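Local structure of intimin (Escherichia coli, 1F00) at residues 154-166 and 175-187. The protein probably serves as a bacterial adhesin, binding its receptor through a C-terminal lectin-like domain carried on immunoglobulin-like domains. Residues are numbered along the deposited sequence; the frame is centred on the assembly and turned at random.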
loop_
_atom_site.group_PDB
_atom_site.type_symbol
_atom_site.label_atom_id
_atom_site.label_comp_id
_atom_site.label_asym_id
_atom_site.label_seq_id
_atom_site.Cartn_x
_atom_site.Cartn_y
_atom_site.Cartn_z
ATOM N N GLN A 154 0.150 7.484 -0.830
ATOM C CA GLN A 154 1.195 8.090 -0.022
ATOM C C GLN A 154 0.823 7.951 1.448
ATOM O O GLN A 154 -0.274 8.331 1.870
ATOM C CB GLN A 154 1.377 9.565 -0.382
ATOM C CG GLN A 154 2.485 10.250 0.399
ATOM C CD GLN A 154 2.865 11.584 -0.208
ATOM O OE1 GLN A 154 3.598 11.647 -1.206
ATOM N NE2 GLN A 154 2.355 12.661 0.376
ATOM N N VAL A 155 1.745 7.395 2.224
ATOM C CA VAL A 155 1.525 7.182 3.648
ATOM C C VAL A 155 2.270 8.189 4.515
ATOM O O VAL A 155 3.397 8.565 4.214
ATOM C CB VAL A 155 1.986 5.768 4.070
ATOM C CG1 VAL A 155 1.849 5.607 5.595
ATOM C CG2 VAL A 155 1.161 4.711 3.338
ATOM N N THR A 156 1.624 8.624 5.592
ATOM C CA THR A 156 2.241 9.546 6.531
ATOM C C THR A 156 2.325 8.821 7.871
ATOM O O THR A 156 1.312 8.406 8.420
ATOM C CB THR A 156 1.413 10.834 6.700
ATOM O OG1 THR A 156 1.318 11.510 5.439
ATOM C CG2 THR A 156 2.067 11.758 7.717
ATOM N N LEU A 157 3.540 8.655 8.379
ATOM C CA LEU A 157 3.754 7.978 9.656
ATOM C C LEU A 157 3.487 8.953 10.800
ATOM O O LEU A 157 4.036 10.054 10.822
ATOM C CB LEU A 157 5.188 7.450 9.712
ATOM C CG LEU A 157 5.515 6.489 8.563
ATOM C CD1 LEU A 157 6.969 6.086 8.632
ATOM C CD2 LEU A 157 4.614 5.255 8.639
ATOM N N LYS A 158 2.662 8.548 11.761
ATOM C CA LYS A 158 2.303 9.441 12.858
ATOM C C LYS A 158 2.703 9.029 14.274
ATOM O O LYS A 158 3.275 9.832 15.014
ATOM C CB LYS A 158 0.800 9.696 12.802
ATOM C CG LYS A 158 0.348 10.144 11.423
ATOM C CD LYS A 158 -1.135 9.947 11.206
ATOM C CE LYS A 158 -1.965 11.057 11.798
ATOM N NZ LYS A 158 -3.412 10.863 11.444
ATOM N N GLU A 159 2.403 7.792 14.663
ATOM C CA GLU A 159 2.737 7.336 16.012
ATOM C C GLU A 159 3.292 5.914 16.022
ATOM O O GLU A 159 3.008 5.113 15.129
ATOM C CB GLU A 159 1.495 7.389 16.908
ATOM C CG GLU A 159 0.843 8.768 17.051
ATOM C CD GLU A 159 1.664 9.744 17.888
ATOM O OE1 GLU A 159 2.587 9.304 18.607
ATOM O OE2 GLU A 159 1.369 10.956 17.837
ATOM N N LYS A 160 4.071 5.600 17.050
ATOM C CA LYS A 160 4.655 4.277 17.173
ATOM C C LYS A 160 3.576 3.211 17.340
ATOM O O LYS A 160 2.735 3.285 18.233
ATOM C CB LYS A 160 5.618 4.231 18.355
ATOM C CG LYS A 160 6.787 5.193 18.224
ATOM C CD LYS A 160 7.734 5.096 19.416
ATOM C CE LYS A 160 8.404 3.737 19.501
ATOM N NZ LYS A 160 9.322 3.661 20.676
ATOM N N GLY A 161 3.614 2.218 16.466
ATOM C CA GLY A 161 2.642 1.148 16.527
ATOM C C GLY A 161 2.676 0.365 15.238
ATOM O O GLY A 161 3.455 0.673 14.338
ATOM N N THR A 162 1.831 -0.654 15.151
ATOM C CA THR A 162 1.766 -1.480 13.965
ATOM C C THR A 162 0.343 -1.471 13.420
ATOM O O THR A 162 -0.629 -1.557 14.170
ATOM C CB THR A 162 2.206 -2.932 14.273
ATOM O OG1 THR A 162 2.048 -3.741 13.104
ATOM C CG2 THR A 162 1.378 -3.515 15.408
ATOM N N THR A 163 0.226 -1.327 12.106
ATOM C CA THR A 163 -1.078 -1.321 11.473
ATOM C C THR A 163 -0.885 -1.839 10.057
ATOM O O THR A 163 0.217 -2.246 9.682
ATOM C CB THR A 163 -1.694 0.108 11.464
ATOM O OG1 THR A 163 -3.070 0.032 11.070
ATOM C CG2 THR A 163 -0.938 1.024 10.496
ATOM N N THR A 164 -1.947 -1.846 9.268
ATOM C CA THR A 164 -1.828 -2.333 7.909
ATOM C C THR A 164 -2.391 -1.326 6.916
ATOM O O THR A 164 -3.372 -0.642 7.207
ATOM C CB THR A 164 -2.571 -3.677 7.736
ATOM O OG1 THR A 164 -3.922 -3.538 8.195
ATOM C CG2 THR A 164 -1.878 -4.784 8.525
ATOM N N ILE A 165 -1.741 -1.219 5.763
ATOM C CA ILE A 165 -2.212 -0.332 4.702
ATOM C C ILE A 165 -2.723 -1.285 3.640
ATOM O O ILE A 165 -2.012 -2.213 3.244
ATOM C CB ILE A 165 -1.077 0.523 4.102
ATOM C CG1 ILE A 165 -0.435 1.379 5.193
ATOM C CG2 ILE A 165 -1.626 1.405 2.969
ATOM C CD1 ILE A 165 -1.417 2.277 5.933
ATOM N N SER A 166 -3.959 -1.072 3.199
ATOM C CA SER A 166 -4.563 -1.929 2.195
ATOM C C SER A 166 -4.934 -1.154 0.942
ATOM O O SER A 166 -5.296 0.015 1.005
ATOM C CB SER A 166 -5.829 -2.592 2.755
ATOM O OG SER A 166 -5.538 -3.447 3.846
ATOM N N ALA A 175 -4.959 -6.061 -1.605
ATOM C CA ALA A 175 -3.572 -6.393 -1.279
ATOM C C ALA A 175 -3.260 -5.558 -0.046
ATOM O O ALA A 175 -3.743 -4.437 0.075
ATOM C CB ALA A 175 -2.636 -6.022 -2.419
ATOM N N THR A 176 -2.456 -6.092 0.867
ATOM C CA THR A 176 -2.147 -5.360 2.090
ATOM C C THR A 176 -0.689 -5.432 2.520
ATOM O O THR A 176 -0.004 -6.442 2.313
ATOM C CB THR A 176 -2.992 -5.871 3.268
ATOM O OG1 THR A 176 -2.615 -7.220 3.566
ATOM C CG2 THR A 176 -4.460 -5.840 2.922
ATOM N N TYR A 177 -0.235 -4.342 3.126
ATOM C CA TYR A 177 1.126 -4.216 3.631
ATOM C C TYR A 177 1.052 -3.878 5.117
ATOM O O TYR A 177 0.326 -2.967 5.515
ATOM C CB TYR A 177 1.867 -3.104 2.887
ATOM C CG TYR A 177 3.178 -2.724 3.538
ATOM C CD1 TYR A 177 3.262 -1.625 4.384
ATOM C CD2 TYR A 177 4.324 -3.498 3.347
ATOM C CE1 TYR A 177 4.450 -1.300 5.027
ATOM C CE2 TYR A 177 5.520 -3.184 3.993
ATOM C CZ TYR A 177 5.572 -2.086 4.830
ATOM O OH TYR A 177 6.740 -1.771 5.488
ATOM N N THR A 178 1.801 -4.607 5.937
ATOM C CA THR A 178 1.786 -4.346 7.366
ATOM C C THR A 178 2.956 -3.469 7.779
ATOM O O THR A 178 4.114 -3.749 7.455
ATOM C CB THR A 178 1.855 -5.647 8.178
ATOM O OG1 THR A 178 3.144 -6.248 8.002
ATOM C CG2 THR A 178 0.801 -6.610 7.708
ATOM N N ILE A 179 2.638 -2.395 8.490
ATOM C CA ILE A 179 3.637 -1.465 8.986
ATOM C C ILE A 179 4.076 -1.991 10.345
ATOM O O ILE A 179 3.270 -2.083 11.274
ATOM C CB ILE A 179 3.039 -0.042 9.154
ATOM C CG1 ILE A 179 2.749 0.566 7.777
ATOM C CG2 ILE A 179 3.994 0.845 9.934
ATOM C CD1 ILE A 179 2.045 1.899 7.833
ATOM N N ALA A 180 5.349 -2.357 10.449
ATOM C CA ALA A 180 5.890 -2.879 11.697
ATOM C C ALA A 180 6.121 -1.748 12.686
ATOM O O ALA A 180 6.337 -0.602 12.292
ATOM C CB ALA A 180 7.201 -3.619 11.434
ATOM N N THR A 181 6.074 -2.081 13.973
ATOM C CA THR A 181 6.282 -1.100 15.027
ATOM C C THR A 181 7.723 -0.610 14.942
ATOM O O THR A 181 8.656 -1.407 14.891
ATOM C CB THR A 181 6.040 -1.723 16.413
ATOM O OG1 THR A 181 4.703 -2.235 16.473
ATOM C CG2 THR A 181 6.223 -0.683 17.510
ATOM N N PRO A 182 7.918 0.714 14.914
ATOM C CA PRO A 182 9.260 1.301 14.829
ATOM C C PRO A 182 9.999 1.266 16.156
ATOM O O PRO A 182 9.378 1.202 17.215
ATOM C CB PRO A 182 8.979 2.725 14.376
ATOM C CG PRO A 182 7.687 3.035 15.080
ATOM C CD PRO A 182 6.879 1.759 14.866
ATOM N N ASN A 183 11.324 1.309 16.087
ATOM C CA ASN A 183 12.156 1.310 17.281
ATOM C C ASN A 183 12.148 2.696 17.917
ATOM O O ASN A 183 12.151 2.820 19.141
ATOM C CB ASN A 183 13.594 0.919 16.928
ATOM C CG ASN A 183 13.740 -0.563 16.622
ATOM O OD1 ASN A 183 14.357 -0.948 15.628
ATOM N ND2 ASN A 183 13.179 -1.402 17.486
ATOM N N SER A 184 12.126 3.733 17.082
ATOM C CA SER A 184 12.130 5.115 17.567
ATOM C C SER A 184 11.276 6.066 16.735
ATOM O O SER A 184 11.118 5.878 15.531
ATOM C CB SER A 184 13.560 5.666 17.579
ATOM O OG SER A 184 14.371 4.951 18.487
ATOM N N LEU A 185 10.748 7.097 17.394
ATOM C CA LEU A 185 9.948 8.128 16.740
ATOM C C LEU A 185 10.631 9.462 17.056
ATOM O O LEU A 185 10.915 9.758 18.216
ATOM C CB LEU A 185 8.518 8.144 17.283
ATOM C CG LEU A 185 7.584 9.181 16.654
ATOM C CD1 LEU A 185 7.305 8.817 15.202
ATOM C CD2 LEU A 185 6.276 9.240 17.439
ATOM N N ILE A 186 10.877 10.262 16.021
ATOM C CA ILE A 186 11.557 11.550 16.160
ATOM C C ILE A 186 10.539 12.685 16.104
ATOM O O ILE A 186 9.856 12.865 15.099
ATOM C CB ILE A 186 12.602 11.723 15.027
ATOM C CG1 ILE A 186 13.454 10.452 14.908
ATOM C CG2 ILE A 186 13.479 12.928 15.303
ATOM C CD1 ILE A 186 14.180 10.069 16.195
ATOM N N VAL A 187 10.449 13.462 17.177
ATOM C CA VAL A 187 9.465 14.537 17.239
ATOM C C VAL A 187 10.033 15.945 17.428
ATOM O O VAL A 187 10.276 16.372 18.551
ATOM C CB VAL A 187 8.452 14.261 18.374
ATOM C CG1 VAL A 187 7.419 15.378 18.449
ATOM C CG2 VAL A 187 7.778 12.905 18.151
#
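The flat carbonyl group of Ile-179 takes two donors, one from strand 163-169 and one from the loop just before it: Thr-163 N lies in its plane on a lone pair (N to Ile-179 O, 3.2 Å), while Thr-162 OG1, 2.8 Å from Ile-179 O, comes in tilted 28° from that plane. OG1 of Thr-162 stands anti to its own backbone N (chi1 176°), which turns the hydroxyl onto this oxygen; threonine suits a strand approach, being beta-branched yet able to donate. The straighter Ile-179 N to Thr-163 O bond (2.7 Å) closes the pair, and Ile-165 with Tyr-177 adds two more. The Tyr-177 side chain packs on Leu-115.

On one face, Thr-164 and Thr-178 press their methyls together, CG2 to CG2 a tight 3.3 Å. On the other, beside the Thr-163 methyl, Ile-179 CD1 meets Ile-165 CG1 at 3.7 Å and, more loosely, Val-155 and Leu-157, branched aliphatics without polar groups of their own.

Further on, buried Gly-161 O lacks a hydrogen-bond partner but receives a CA-H...O contact from Thr-181 CA (3.4 Å). Lys-160 slides its aliphatic part past Leu-185, CG to CB 3.5 Å, and crosses Pro-182 obliquely; its ammonium bonds weakly to Asn-183 O and also to C-terminal Lys-282 O.

Strand 163-169 runs between 136-140 and 173-179. Trp-119 touches Leu-157, Ile-179, Pro-182 and Leu-185, so strand 118-120 bridges hairpin 163-179 and strand 184-190, consistent with closely joined immunoglobulin-like and lectin-like parts.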